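Long-range contacts in citrate lyase subunit beta-like protein (Mycobacterium tuberculosis H37Rv, PDB 6CHU), which is a magnesium-dependent lyase of the HpcH/HpaI aldolase family, linked to itaconate dissimilation and leucine catabolism: residues P16-F20 and V213-P219; C21-R25 and D42-V47; L59-L64 and A87-Y93; R113-V119 and P136-W142; A128-A134 and A177-R183. One frame throughout, in Å; residues are numbered along the deposited sequence. Where two conformers were deposited one is given.

Contact 1 (P16-F20 and V213-P219); sequences PGWLF and VTVCIHP
The indole of W18 has V213 over one face. V213 CG1 sits 3.5 Å from the centroid of the five-membered ring of W18, 18° off the normal, a CH-pi contact. V213 CG2 moves out to W18 NE1, at 3.3 Å. The two side chains cross at about a right angle. The F20 ring meets its neighbours obliquely. Its CE2 is 3.5 Å from V215 CG1, and its CD2 also touches I217 CG2. This is the seam that closes the TIM barrel: strand 17-22, the first, runs parallel to strand 213-216, the last. Three backbone bonds hold it. T214 N donates to P16 O, C216 N to W18 O at 2.7 Å, and F20 N to C216 O at 3.0 Å. On the other face of the sheet L19 CG lies anti to the backbone N (chi1 173°). From there L19 CD2 reaches P219 CB at 4.0 Å, and L19 CD1 packs on the backbone near H218 N. C216, on the same face, packs against helix 221-228. Past the end of strand 213-216, one water donates to F20 O (2.9 Å) and I217 O (2.8 Å). F20 lies beside R72, a substrate-binding residue.

Contact 2 (C21-R25 and D42-V47); sequences CPADR and DLEDGV
D24 turns its CG between its own backbone N and carbonyl carbon (chi1 69°), which sets the carboxylate against the two methyls of V47. V47 has CG1 anti to the backbone N (chi1 176°) and CG2 anti to the carbonyl carbon. The side chains approach from opposite directions. V47 CG2 is 3.7 Å from D24 OD1 and also lies near A23 N. V47 CG2 also meets P22 CB at 4.0 Å. A23 CB packs on L43 CD2, and A55 of helix 52-61 touches A23, D24, L43 and V47. The backbones are joined by a single parallel bridge, P22 with D42. D42 N donates to C21 O at 3.0 Å, and A23 N donates to D42 O. A water ties the two loops together, giving hydrogen bonds to D24 OD1 (2.7 Å) and G46 O (3.1 Å). The D42 carboxylate is gripped from within its own loop. E44 N bonds to D42 OD1 at 2.9 Å and G46 N to D42 OD2 at 2.8 Å, each from above the carboxylate plane. D42 OD1 also forms a salt bridge with R72, a substrate-binding residue, so the loop bonds are consistent with a fixed orientation of D42 toward it. The E44 N bond makes an Asx turn, in a loop at the C-terminal end of a barrel strand, where TIM-barrel enzymes carry their active sites.

Contact 3 (L59-L64 and A87-Y93); sequences LRDTPL and ALAGTAY. With EDO (1,2-ethanediol), chain G.
Two outer helices of the TIM barrel, 52-61 and 79-89, end side by side here. L59 and R60 meet A87 and L88 between the helix ends, and L64 meets Y93 in the turns that follow. The Y93 hydroxyl reaches across to the other turn, where L64 N donates to Y93 OH at 2.9 Å in a nearly straight bond (171°). The same hydroxyl gives its proton to a water 2.6 Å from Y93 OH, at the ring edge and in the ring plane. That water in turn donates to L59 O and T62 O. L59 sends its two methyls to different partners. L59 CD1 meets Y93 CE2 at 4.0 Å, and L59 CD2 meets L88 CD2 at 3.8 Å. T91 OG1 donates to L88 O within its own turn, while its methyl CG2 faces L59 O. R60 runs extended from CG to NE over the end of helix 79-89. A87 CB lies over one face of its guanidinium, 3.4 Å from R60 NH2.

Contact 4 (R113-V119 and P136-W142); sequences RDVIALV and PTVGMMW. With EDO (1,2-ethanediol), chain G.
M141 and L118 lie next to each other on the inner face of the barrel, and M141 leaves its strand with CG anti to the backbone N (chi1 -171°). M141 CG is 3.8 Å from L118 CD1, with M141 CB and SD about as near to the same methyl, so the extended chain slides along it. The tip, M141 CE, goes on to V215 on the last strand and F20 on the first. L118 CD1 rests on the backbone carbon of W142, at 3.5 Å. M140 points the other way, to the helix layer. Its chain bends at chi2 and chi3, placing SD near A117 CB and CE 3.8 Å from V119 CG2. I131 and A132 of helix 128-133 pack on M140. The backbones run parallel, linked by five N-H to O bonds, such as M141 N to A117 O at 2.8 Å (174°). V115 O takes V138 N at 2.8 Å. One residue further the register slips by one, a beta bulge with V138 as the extra residue. Strands 114-119 and 137-142 are neighbouring barrel strands in a beta-alpha-beta crossover. Both run toward the magnesium site, whose ligands E120 and D146 follow them.

Contact 5 (A128-A134 and A177-R183); sequences AAEIAAA and AASAFGR
R183 reaches the end of helix 128-133 with its guanidinium edge. R183 NE donates to A132 O at 2.7 Å, nearly along the C=O axis and in the guanidinium plane. R183 NH2 adds a weak bond to the same oxygen, at 3.2 Å. Beside it the F181 ring takes A133 CB over one face, 3.7 Å from the ring centroid, a CH-pi contact. A132 CB fits between the two helix backbones, 3.4 Å from A177 O and 4.0 Å from A177 CB. Small alanines let the chains come this near. F181 and R183 are placed by the end of helix 165-180, a Schellman motif with G182 at positive phi, and R183 N bonds back to A178 O at 2.8 Å. The R183 chain then bends at chi2 (-55°) toward helix 128-133. R123 of the third subunit packs on F181 and bonds to A180 O. A cation held at the C-terminal end of a helix probably gains from the partial negative charge there.

All five contacts belong to one TIM barrel. Contact 1 joins its first and last strands, so its segments enclose the other four along the chain. Contacts 2 and 3 follow one another, and contacts 4 and 5 interleave. Contacts 1 and 2 share strand 17-22 and meet at F20 and D42. Contacts 1 and 4, centres 16 Å apart, touch through W18 and I116 in the interior. Contacts 4 and 5, centres 9 Å apart, join strand to helix layer, with T137 OG1 close to I131 O. Contact 3 is peripheral, about 28 Å from contact 5 between centres. Contacts 1, 2 and 4 approach the acetate and magnesium site. Contact 5 faces the third subunit, and contacts 1 and 2 touch the second.

Contact 1 (P16-F20 and V213-P219)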
# COMPACT_ATOMS: atom_id res chain seq x y z
N PRO A 16 25.88 -3.92 4.82
CA PRO A 16 24.73 -3.43 4.06
C PRO A 16 25.07 -2.76 2.74
O PRO A 16 24.15 -2.36 2.02
CB PRO A 16 24.12 -2.41 5.03
CG PRO A 16 25.33 -1.82 5.73
CD PRO A 16 26.33 -2.96 5.85
N GLY A 17 26.35 -2.63 2.39
CA GLY A 17 26.70 -1.87 1.20
C GLY A 17 26.96 -2.77 0.02
O GLY A 17 28.04 -3.35 -0.11
N TRP A 18 25.96 -2.88 -0.86
CA TRP A 18 26.06 -3.68 -2.07
C TRP A 18 26.29 -2.76 -3.26
O TRP A 18 25.77 -1.64 -3.31
CB TRP A 18 24.79 -4.49 -2.29
CG TRP A 18 24.59 -5.60 -1.29
CD1 TRP A 18 24.97 -5.62 0.02
CD2 TRP A 18 23.92 -6.84 -1.55
NE1 TRP A 18 24.58 -6.82 0.60
CE2 TRP A 18 23.95 -7.58 -0.35
CE3 TRP A 18 23.33 -7.40 -2.68
CZ2 TRP A 18 23.39 -8.86 -0.25
CZ3 TRP A 18 22.77 -8.68 -2.57
CH2 TRP A 18 22.81 -9.39 -1.37
N LEU A 19 27.07 -3.24 -4.23
CA LEU A 19 27.54 -2.37 -5.31
C LEU A 19 27.41 -3.09 -6.64
O LEU A 19 28.01 -4.15 -6.84
CB LEU A 19 28.99 -1.95 -5.06
CG LEU A 19 29.68 -1.18 -6.18
CD1 LEU A 19 28.93 0.11 -6.47
CD2 LEU A 19 31.12 -0.88 -5.81
N PHE A 20 26.63 -2.50 -7.56
CA PHE A 20 26.62 -2.96 -8.94
C PHE A 20 27.97 -2.70 -9.59
O PHE A 20 28.55 -1.62 -9.46
CB PHE A 20 25.54 -2.24 -9.76
CG PHE A 20 24.17 -2.82 -9.62
CD1 PHE A 20 23.83 -4.04 -10.21
CD2 PHE A 20 23.18 -2.12 -8.94
CE1 PHE A 20 22.55 -4.55 -10.09
CE2 PHE A 20 21.91 -2.62 -8.81
CZ PHE A 20 21.58 -3.85 -9.39
N VAL A 213 19.86 -3.85 3.42
CA VAL A 213 20.85 -3.47 2.42
C VAL A 213 20.36 -2.23 1.70
O VAL A 213 19.17 -2.11 1.40
CB VAL A 213 21.07 -4.62 1.40
CG1 VAL A 213 21.89 -4.12 0.19
CG2 VAL A 213 21.74 -5.84 2.05
N THR A 214 21.27 -1.30 1.39
CA THR A 214 21.04 -0.31 0.35
C THR A 214 21.99 -0.61 -0.80
O THR A 214 23.21 -0.66 -0.60
CB THR A 214 21.25 1.11 0.88
OG1 THR A 214 20.15 1.47 1.72
CG2 THR A 214 21.33 2.11 -0.29
N VAL A 215 21.44 -0.81 -1.99
CA VAL A 215 22.27 -1.12 -3.15
C VAL A 215 22.76 0.18 -3.76
O VAL A 215 22.02 1.19 -3.82
CB VAL A 215 21.49 -1.98 -4.16
CG1 VAL A 215 22.39 -2.34 -5.34
CG2 VAL A 215 20.99 -3.26 -3.46
N CYS A 216 24.02 0.18 -4.19
CA CYS A 216 24.70 1.36 -4.72
C CYS A 216 25.13 1.13 -6.16
O CYS A 216 25.37 -0.01 -6.58
CB CYS A 216 25.93 1.70 -3.89
SG CYS A 216 25.57 2.00 -2.16
N ILE A 217 25.26 2.22 -6.92
CA ILE A 217 25.77 2.16 -8.29
C ILE A 217 27.11 2.84 -8.44
O ILE A 217 27.68 2.84 -9.55
CB ILE A 217 24.74 2.74 -9.28
CG1 ILE A 217 24.09 3.98 -8.69
CG2 ILE A 217 23.63 1.71 -9.58
CD1 ILE A 217 24.46 5.19 -9.39
N HIS A 218 27.67 3.40 -7.36
CA HIS A 218 29.00 3.99 -7.41
C HIS A 218 29.70 3.72 -6.08
O HIS A 218 29.06 3.81 -5.03
CB HIS A 218 28.93 5.50 -7.68
CG HIS A 218 30.25 6.12 -8.02
ND1 HIS A 218 31.13 6.57 -7.06
CD2 HIS A 218 30.83 6.38 -9.22
CE1 HIS A 218 32.20 7.09 -7.66
NE2 HIS A 218 32.04 6.98 -8.96
N PRO A 219 30.99 3.37 -6.10
CA PRO A 219 31.65 2.99 -4.84
C PRO A 219 31.69 4.10 -3.80
O PRO A 219 31.77 3.80 -2.60
CB PRO A 219 33.06 2.59 -5.29
CG PRO A 219 33.27 3.27 -6.60
CD PRO A 219 31.91 3.32 -7.25
O HOH W 1 27.58 0.56 -11.17

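Contact 2 (C21-R25 and D42-V47)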
# COMPACT_ATOMS: atom_id res chain seq x y z
N CYS A 21 28.46 -3.69 -10.33
CA CYS A 21 29.62 -3.54 -11.21
C CYS A 21 29.26 -4.18 -12.54
O CYS A 21 29.00 -5.40 -12.58
CB CYS A 21 30.87 -4.18 -10.60
SG CYS A 21 32.37 -4.03 -11.58
N PRO A 22 29.21 -3.42 -13.63
CA PRO A 22 28.96 -4.03 -14.95
C PRO A 22 29.97 -5.12 -15.25
O PRO A 22 31.19 -4.92 -15.13
CB PRO A 22 29.10 -2.85 -15.93
CG PRO A 22 28.93 -1.63 -15.09
CD PRO A 22 29.46 -1.97 -13.73
N ALA A 23 29.47 -6.29 -15.67
CA ALA A 23 30.35 -7.44 -15.86
C ALA A 23 31.22 -7.35 -17.11
O ALA A 23 32.10 -8.20 -17.28
CB ALA A 23 29.52 -8.73 -15.93
N ASP A 24 31.02 -6.35 -17.98
CA ASP A 24 31.94 -6.15 -19.09
C ASP A 24 33.12 -5.26 -18.72
O ASP A 24 33.88 -4.84 -19.60
CB ASP A 24 31.21 -5.59 -20.32
CG ASP A 24 30.73 -4.16 -20.12
OD1 ASP A 24 30.48 -3.76 -18.97
OD2 ASP A 24 30.60 -3.44 -21.14
N ARG A 25 33.31 -4.98 -17.43
CA ARG A 25 34.46 -4.23 -16.95
C ARG A 25 35.24 -5.06 -15.93
O ARG A 25 35.32 -4.69 -14.75
CB ARG A 25 34.01 -2.89 -16.35
CG ARG A 25 33.31 -1.98 -17.35
CD ARG A 25 32.73 -0.73 -16.69
NE ARG A 25 33.74 -0.00 -15.92
CZ ARG A 25 34.60 0.86 -16.44
NH1 ARG A 25 34.59 1.12 -17.74
NH2 ARG A 25 35.48 1.48 -15.65
N ASP A 42 26.90 -7.48 -13.02
CA ASP A 42 25.68 -7.16 -13.73
C ASP A 42 25.78 -7.61 -15.18
O ASP A 42 26.66 -7.16 -15.92
CB ASP A 42 25.40 -5.66 -13.66
CG ASP A 42 24.01 -5.31 -14.11
OD1 ASP A 42 23.17 -6.24 -14.27
OD2 ASP A 42 23.75 -4.10 -14.29
N LEU A 43 24.86 -8.48 -15.59
CA LEU A 43 24.68 -8.83 -16.99
C LEU A 43 23.48 -8.12 -17.62
O LEU A 43 23.28 -8.24 -18.84
CB LEU A 43 24.50 -10.35 -17.14
CG LEU A 43 25.61 -11.24 -16.58
CD1 LEU A 43 25.13 -12.71 -16.62
CD2 LEU A 43 26.89 -11.08 -17.38
N GLU A 44 22.70 -7.38 -16.84
CA GLU A 44 21.51 -6.73 -17.37
C GLU A 44 21.78 -5.25 -17.69
O GLU A 44 22.68 -4.95 -18.49
CB GLU A 44 20.31 -6.88 -16.42
CG GLU A 44 18.95 -6.68 -17.12
CD GLU A 44 18.00 -5.75 -16.38
OE1 GLU A 44 18.45 -4.95 -15.53
OE2 GLU A 44 16.78 -5.83 -16.64
N ASP A 45 21.03 -4.33 -17.09
CA ASP A 45 20.99 -2.97 -17.62
C ASP A 45 22.33 -2.24 -17.53
O ASP A 45 22.54 -1.28 -18.28
CB ASP A 45 19.89 -2.16 -16.94
CG ASP A 45 18.53 -2.45 -17.52
OD1 ASP A 45 18.48 -3.20 -18.53
OD2 ASP A 45 17.52 -1.96 -16.97
N GLY A 46 23.23 -2.68 -16.67
CA GLY A 46 24.54 -2.04 -16.63
C GLY A 46 25.42 -2.32 -17.84
O GLY A 46 26.46 -1.66 -17.98
N VAL A 47 25.06 -3.27 -18.69
CA VAL A 47 25.88 -3.69 -19.83
C VAL A 47 25.08 -3.52 -21.11
O VAL A 47 23.95 -4.03 -21.21
CB VAL A 47 26.36 -5.15 -19.69
CG1 VAL A 47 27.13 -5.59 -20.94
CG2 VAL A 47 27.21 -5.30 -18.44
O HOH W 2 29.37 -1.35 -19.01

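Contact 3 (L59-L64 and A87-Y93)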
# COMPACT_ATOMS: atom_id res chain seq x y z
N LEU A 59 32.75 -12.79 -16.84
CA LEU A 59 32.19 -13.48 -15.68
C LEU A 59 32.92 -14.79 -15.41
O LEU A 59 33.23 -15.11 -14.26
CB LEU A 59 30.70 -13.73 -15.90
CG LEU A 59 29.91 -14.20 -14.68
CD1 LEU A 59 29.72 -13.02 -13.74
CD2 LEU A 59 28.58 -14.80 -15.10
N ARG A 60 33.20 -15.55 -16.47
CA ARG A 60 33.93 -16.80 -16.31
C ARG A 60 35.40 -16.56 -16.01
O ARG A 60 36.01 -17.29 -15.21
CB ARG A 60 33.81 -17.65 -17.58
CG ARG A 60 32.40 -17.95 -18.05
CD ARG A 60 32.46 -18.88 -19.27
NE ARG A 60 31.19 -18.96 -19.99
CZ ARG A 60 30.86 -18.18 -21.01
NH1 ARG A 60 31.70 -17.24 -21.44
NH2 ARG A 60 29.68 -18.33 -21.61
N ASP A 61 36.00 -15.54 -16.62
CA ASP A 61 37.46 -15.40 -16.64
C ASP A 61 38.03 -14.70 -15.42
O ASP A 61 39.19 -14.93 -15.08
CB ASP A 61 37.91 -14.65 -17.90
CG ASP A 61 37.63 -15.42 -19.18
OD1 ASP A 61 37.47 -16.65 -19.11
OD2 ASP A 61 37.58 -14.78 -20.25
N THR A 62 37.25 -13.85 -14.76
CA THR A 62 37.75 -13.00 -13.67
C THR A 62 36.87 -13.22 -12.45
O THR A 62 35.95 -12.44 -12.18
CB THR A 62 37.77 -11.53 -14.10
OG1 THR A 62 38.54 -11.40 -15.31
CG2 THR A 62 38.39 -10.65 -13.02
N PRO A 63 37.11 -14.29 -11.70
CA PRO A 63 36.22 -14.64 -10.59
C PRO A 63 36.42 -13.75 -9.37
O PRO A 63 37.53 -13.29 -9.07
CB PRO A 63 36.60 -16.09 -10.28
CG PRO A 63 38.02 -16.21 -10.72
CD PRO A 63 38.17 -15.30 -11.90
N LEU A 64 35.32 -13.52 -8.67
CA LEU A 64 35.30 -12.88 -7.36
C LEU A 64 34.86 -13.91 -6.32
O LEU A 64 34.45 -15.02 -6.66
CB LEU A 64 34.36 -11.66 -7.36
CG LEU A 64 34.80 -10.40 -8.12
CD1 LEU A 64 33.78 -9.28 -7.92
CD2 LEU A 64 36.19 -9.97 -7.67
N ALA A 87 26.44 -19.25 -19.19
CA ALA A 87 27.73 -18.72 -18.75
C ALA A 87 27.96 -19.00 -17.27
O ALA A 87 29.08 -19.31 -16.85
CB ALA A 87 27.81 -17.22 -19.04
N LEU A 88 26.90 -18.90 -16.46
CA LEU A 88 27.01 -19.11 -15.02
C LEU A 88 27.41 -20.53 -14.68
O LEU A 88 27.97 -20.78 -13.61
CB LEU A 88 25.69 -18.79 -14.35
CG LEU A 88 25.50 -17.32 -14.00
CD1 LEU A 88 24.03 -17.08 -13.63
CD2 LEU A 88 26.43 -16.96 -12.84
N ALA A 89 27.10 -21.48 -15.57
CA ALA A 89 27.39 -22.89 -15.31
C ALA A 89 28.86 -23.11 -14.98
O ALA A 89 29.19 -23.94 -14.12
CB ALA A 89 26.99 -23.73 -16.52
N GLY A 90 29.75 -22.39 -15.64
CA GLY A 90 31.17 -22.55 -15.43
C GLY A 90 31.75 -21.59 -14.42
O GLY A 90 32.93 -21.23 -14.50
N THR A 91 30.94 -21.15 -13.46
CA THR A 91 31.36 -20.30 -12.36
C THR A 91 31.01 -20.96 -11.04
O THR A 91 30.32 -21.98 -10.98
CB THR A 91 30.70 -18.91 -12.41
OG1 THR A 91 29.31 -19.04 -12.08
CG2 THR A 91 30.84 -18.29 -13.80
N ALA A 92 31.48 -20.35 -9.95
CA ALA A 92 31.18 -20.84 -8.62
C ALA A 92 30.06 -20.05 -7.96
O ALA A 92 29.79 -20.25 -6.77
CB ALA A 92 32.43 -20.80 -7.74
N TYR A 93 29.40 -19.16 -8.70
CA TYR A 93 28.34 -18.35 -8.12
C TYR A 93 27.09 -19.20 -7.90
O TYR A 93 26.80 -20.11 -8.68
CB TYR A 93 28.03 -17.15 -9.00
CG TYR A 93 29.27 -16.30 -9.24
CD1 TYR A 93 29.96 -15.75 -8.17
CD2 TYR A 93 29.75 -16.08 -10.52
CE1 TYR A 93 31.11 -14.99 -8.38
CE2 TYR A 93 30.89 -15.32 -10.74
CZ TYR A 93 31.57 -14.78 -9.66
OH TYR A 93 32.70 -14.02 -9.87
C1 EDO G . 26.36 -22.59 -11.53
O1 EDO G . 27.34 -22.06 -10.63
C2 EDO G . 25.26 -21.55 -11.72
O2 EDO G . 24.14 -22.17 -12.37
O HOH W 3 33.38 -13.17 -12.27

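Contact 4 (R113-V119 and P136-W142)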
# COMPACT_ATOMS: atom_id res chain seq x y z
N ARG A 113 19.27 -22.42 -8.00
CA ARG A 113 19.98 -21.21 -7.58
C ARG A 113 19.20 -20.47 -6.49
O ARG A 113 17.97 -20.59 -6.39
CB ARG A 113 20.22 -20.28 -8.77
CG ARG A 113 21.02 -20.94 -9.89
CD ARG A 113 20.89 -20.17 -11.22
NE ARG A 113 21.38 -20.97 -12.34
CZ ARG A 113 20.60 -21.78 -13.07
NH1 ARG A 113 19.30 -21.88 -12.80
NH2 ARG A 113 21.12 -22.47 -14.07
N ASP A 114 19.92 -19.73 -5.65
CA ASP A 114 19.30 -18.75 -4.77
C ASP A 114 18.99 -17.49 -5.57
O ASP A 114 19.78 -17.09 -6.43
CB ASP A 114 20.21 -18.42 -3.58
CG ASP A 114 20.26 -19.53 -2.53
OD1 ASP A 114 19.50 -20.52 -2.62
OD2 ASP A 114 21.08 -19.40 -1.60
N VAL A 115 17.85 -16.86 -5.28
CA VAL A 115 17.36 -15.76 -6.10
C VAL A 115 17.07 -14.53 -5.25
O VAL A 115 16.35 -14.62 -4.25
CB VAL A 115 16.09 -16.17 -6.88
CG1 VAL A 115 15.59 -15.00 -7.75
CG2 VAL A 115 16.38 -17.40 -7.75
N ILE A 116 17.61 -13.39 -5.67
CA ILE A 116 17.16 -12.09 -5.19
C ILE A 116 16.25 -11.52 -6.26
O ILE A 116 16.69 -11.23 -7.37
CB ILE A 116 18.34 -11.15 -4.90
CG1 ILE A 116 19.23 -11.81 -3.83
CG2 ILE A 116 17.85 -9.77 -4.43
CD1 ILE A 116 20.53 -11.09 -3.56
N ALA A 117 14.96 -11.40 -5.95
CA ALA A 117 13.98 -10.92 -6.91
C ALA A 117 13.95 -9.39 -6.87
O ALA A 117 13.73 -8.80 -5.80
CB ALA A 117 12.60 -11.49 -6.61
N LEU A 118 14.20 -8.77 -8.02
CA LEU A 118 14.19 -7.32 -8.15
C LEU A 118 12.85 -6.95 -8.77
O LEU A 118 12.62 -7.15 -9.97
CB LEU A 118 15.38 -6.84 -8.97
CG LEU A 118 15.36 -5.40 -9.50
CD1 LEU A 118 15.16 -4.40 -8.37
CD2 LEU A 118 16.67 -5.11 -10.26
N VAL A 119 11.94 -6.44 -7.94
CA VAL A 119 10.61 -6.02 -8.38
C VAL A 119 10.70 -4.57 -8.85
O VAL A 119 11.08 -3.68 -8.10
CB VAL A 119 9.59 -6.17 -7.24
CG1 VAL A 119 8.25 -5.52 -7.61
CG2 VAL A 119 9.38 -7.66 -6.92
N PRO A 136 13.06 -20.60 -3.98
CA PRO A 136 14.42 -20.11 -4.22
C PRO A 136 14.71 -18.72 -3.66
O PRO A 136 15.89 -18.34 -3.60
CB PRO A 136 14.54 -20.11 -5.75
CG PRO A 136 13.50 -21.10 -6.20
CD PRO A 136 12.36 -20.82 -5.26
N THR A 137 13.69 -17.95 -3.29
CA THR A 137 13.92 -16.54 -2.96
C THR A 137 14.69 -16.41 -1.66
O THR A 137 14.35 -17.03 -0.65
CB THR A 137 12.59 -15.80 -2.86
OG1 THR A 137 11.89 -15.86 -4.11
CG2 THR A 137 12.80 -14.32 -2.47
N VAL A 138 15.77 -15.62 -1.69
CA VAL A 138 16.49 -15.26 -0.48
C VAL A 138 16.46 -13.77 -0.20
O VAL A 138 16.84 -13.35 0.90
CB VAL A 138 17.95 -15.77 -0.50
CG1 VAL A 138 17.99 -17.30 -0.60
CG2 VAL A 138 18.76 -15.11 -1.64
N GLY A 139 15.99 -12.96 -1.14
CA GLY A 139 15.89 -11.52 -0.93
C GLY A 139 14.94 -10.88 -1.92
O GLY A 139 14.67 -11.43 -2.99
N MET A 140 14.44 -9.71 -1.53
CA MET A 140 13.61 -8.87 -2.40
C MET A 140 14.26 -7.50 -2.50
O MET A 140 14.66 -6.92 -1.49
CB MET A 140 12.19 -8.70 -1.85
CG MET A 140 11.42 -10.00 -1.57
SD MET A 140 10.87 -10.75 -3.12
CE MET A 140 9.58 -9.60 -3.61
N MET A 141 14.35 -7.00 -3.72
CA MET A 141 14.79 -5.64 -4.01
C MET A 141 13.69 -4.95 -4.80
O MET A 141 12.82 -5.60 -5.40
CB MET A 141 16.11 -5.66 -4.81
CG MET A 141 16.77 -4.30 -4.98
SD MET A 141 18.26 -4.52 -5.98
CE MET A 141 18.61 -2.81 -6.36
N TRP A 142 13.72 -3.62 -4.83
CA TRP A 142 12.82 -2.90 -5.71
C TRP A 142 13.61 -1.90 -6.53
O TRP A 142 14.75 -1.55 -6.20
CB TRP A 142 11.68 -2.22 -4.94
CG TRP A 142 12.10 -1.02 -4.15
CD1 TRP A 142 12.85 -0.99 -3.02
CD2 TRP A 142 11.76 0.34 -4.44
NE1 TRP A 142 13.02 0.31 -2.58
CE2 TRP A 142 12.36 1.14 -3.45
CE3 TRP A 142 11.01 0.95 -5.45
CZ2 TRP A 142 12.25 2.53 -3.43
CZ3 TRP A 142 10.88 2.34 -5.44
CH2 TRP A 142 11.50 3.11 -4.43
C1 EDO G . 26.36 -22.59 -11.53
O1 EDO G . 27.34 -22.06 -10.63
C2 EDO G . 25.26 -21.55 -11.72
O2 EDO G . 24.14 -22.17 -12.37

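Contact 5 (A128-A134 and A177-R183)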
# COMPACT_ATOMS: atom_id res chain seq x y z
N ALA A 128 4.08 -9.43 -5.23
CA ALA A 128 5.28 -9.42 -4.39
C ALA A 128 5.27 -10.54 -3.36
O ALA A 128 6.31 -11.15 -3.09
CB ALA A 128 5.44 -8.05 -3.72
N ALA A 129 4.12 -10.80 -2.72
CA ALA A 129 4.08 -11.84 -1.70
C ALA A 129 4.34 -13.22 -2.30
O ALA A 129 5.05 -14.05 -1.71
CB ALA A 129 2.72 -11.83 -0.99
N GLU A 130 3.77 -13.50 -3.47
CA GLU A 130 4.00 -14.79 -4.11
C GLU A 130 5.46 -14.94 -4.53
O GLU A 130 6.03 -16.04 -4.44
CB GLU A 130 3.07 -14.94 -5.32
CG GLU A 130 1.56 -15.04 -4.96
CD GLU A 130 0.96 -13.79 -4.28
OE1 GLU A 130 1.44 -12.64 -4.49
OE2 GLU A 130 -0.02 -13.98 -3.51
N ILE A 131 6.07 -13.86 -4.99
CA ILE A 131 7.48 -13.89 -5.36
C ILE A 131 8.35 -14.13 -4.13
O ILE A 131 9.27 -14.97 -4.15
CB ILE A 131 7.84 -12.58 -6.08
CG1 ILE A 131 7.11 -12.50 -7.42
CG2 ILE A 131 9.33 -12.47 -6.29
CD1 ILE A 131 7.20 -11.11 -8.09
N ALA A 132 8.08 -13.41 -3.04
CA ALA A 132 8.88 -13.58 -1.83
C ALA A 132 8.75 -14.98 -1.24
O ALA A 132 9.71 -15.50 -0.66
CB ALA A 132 8.47 -12.53 -0.79
N ALA A 133 7.56 -15.59 -1.34
CA ALA A 133 7.33 -16.90 -0.75
C ALA A 133 7.94 -18.04 -1.56
O ALA A 133 8.05 -19.16 -1.04
CB ALA A 133 5.83 -17.13 -0.58
N ALA A 134 8.31 -17.79 -2.81
CA ALA A 134 8.86 -18.84 -3.67
C ALA A 134 10.10 -19.46 -3.03
O ALA A 134 10.93 -18.76 -2.47
CB ALA A 134 9.20 -18.26 -5.05
N ALA A 177 6.82 -7.78 2.12
CA ALA A 177 6.81 -9.12 1.53
C ALA A 177 8.09 -9.87 1.87
O ALA A 177 8.05 -11.05 2.23
CB ALA A 177 6.63 -9.03 0.01
N ALA A 178 9.24 -9.20 1.77
CA ALA A 178 10.51 -9.84 2.14
C ALA A 178 10.48 -10.30 3.59
O ALA A 178 10.79 -11.46 3.90
CB ALA A 178 11.68 -8.87 1.90
N SER A 179 10.11 -9.40 4.50
CA SER A 179 10.18 -9.72 5.91
C SER A 179 9.15 -10.77 6.31
O SER A 179 9.40 -11.56 7.22
CB SER A 179 10.01 -8.45 6.74
OG SER A 179 10.23 -8.71 8.11
N ALA A 180 8.00 -10.81 5.63
CA ALA A 180 6.97 -11.79 5.95
C ALA A 180 7.45 -13.21 5.69
O ALA A 180 6.94 -14.16 6.29
CB ALA A 180 5.71 -11.54 5.11
N PHE A 181 8.42 -13.38 4.78
CA PHE A 181 8.91 -14.71 4.43
C PHE A 181 10.38 -14.89 4.77
O PHE A 181 11.04 -15.81 4.27
CB PHE A 181 8.61 -14.99 2.96
CG PHE A 181 7.13 -15.06 2.69
CD1 PHE A 181 6.42 -16.21 3.03
CD2 PHE A 181 6.45 -13.97 2.18
CE1 PHE A 181 5.05 -16.27 2.83
CE2 PHE A 181 5.08 -14.03 1.97
CZ PHE A 181 4.38 -15.17 2.29
N GLY A 182 10.90 -14.05 5.66
CA GLY A 182 12.26 -14.20 6.15
C GLY A 182 13.34 -13.89 5.14
O GLY A 182 14.46 -14.40 5.27
N ARG A 183 13.04 -13.08 4.14
CA ARG A 183 14.01 -12.76 3.09
C ARG A 183 14.76 -11.48 3.42
O ARG A 183 14.28 -10.63 4.19
CB ARG A 183 13.33 -12.62 1.73
CG ARG A 183 12.24 -13.68 1.43
CD ARG A 183 12.77 -15.11 1.57
NE ARG A 183 11.85 -16.05 0.93
CZ ARG A 183 11.89 -17.37 1.11
NH1 ARG A 183 12.78 -17.90 1.95
NH2 ARG A 183 11.03 -18.16 0.48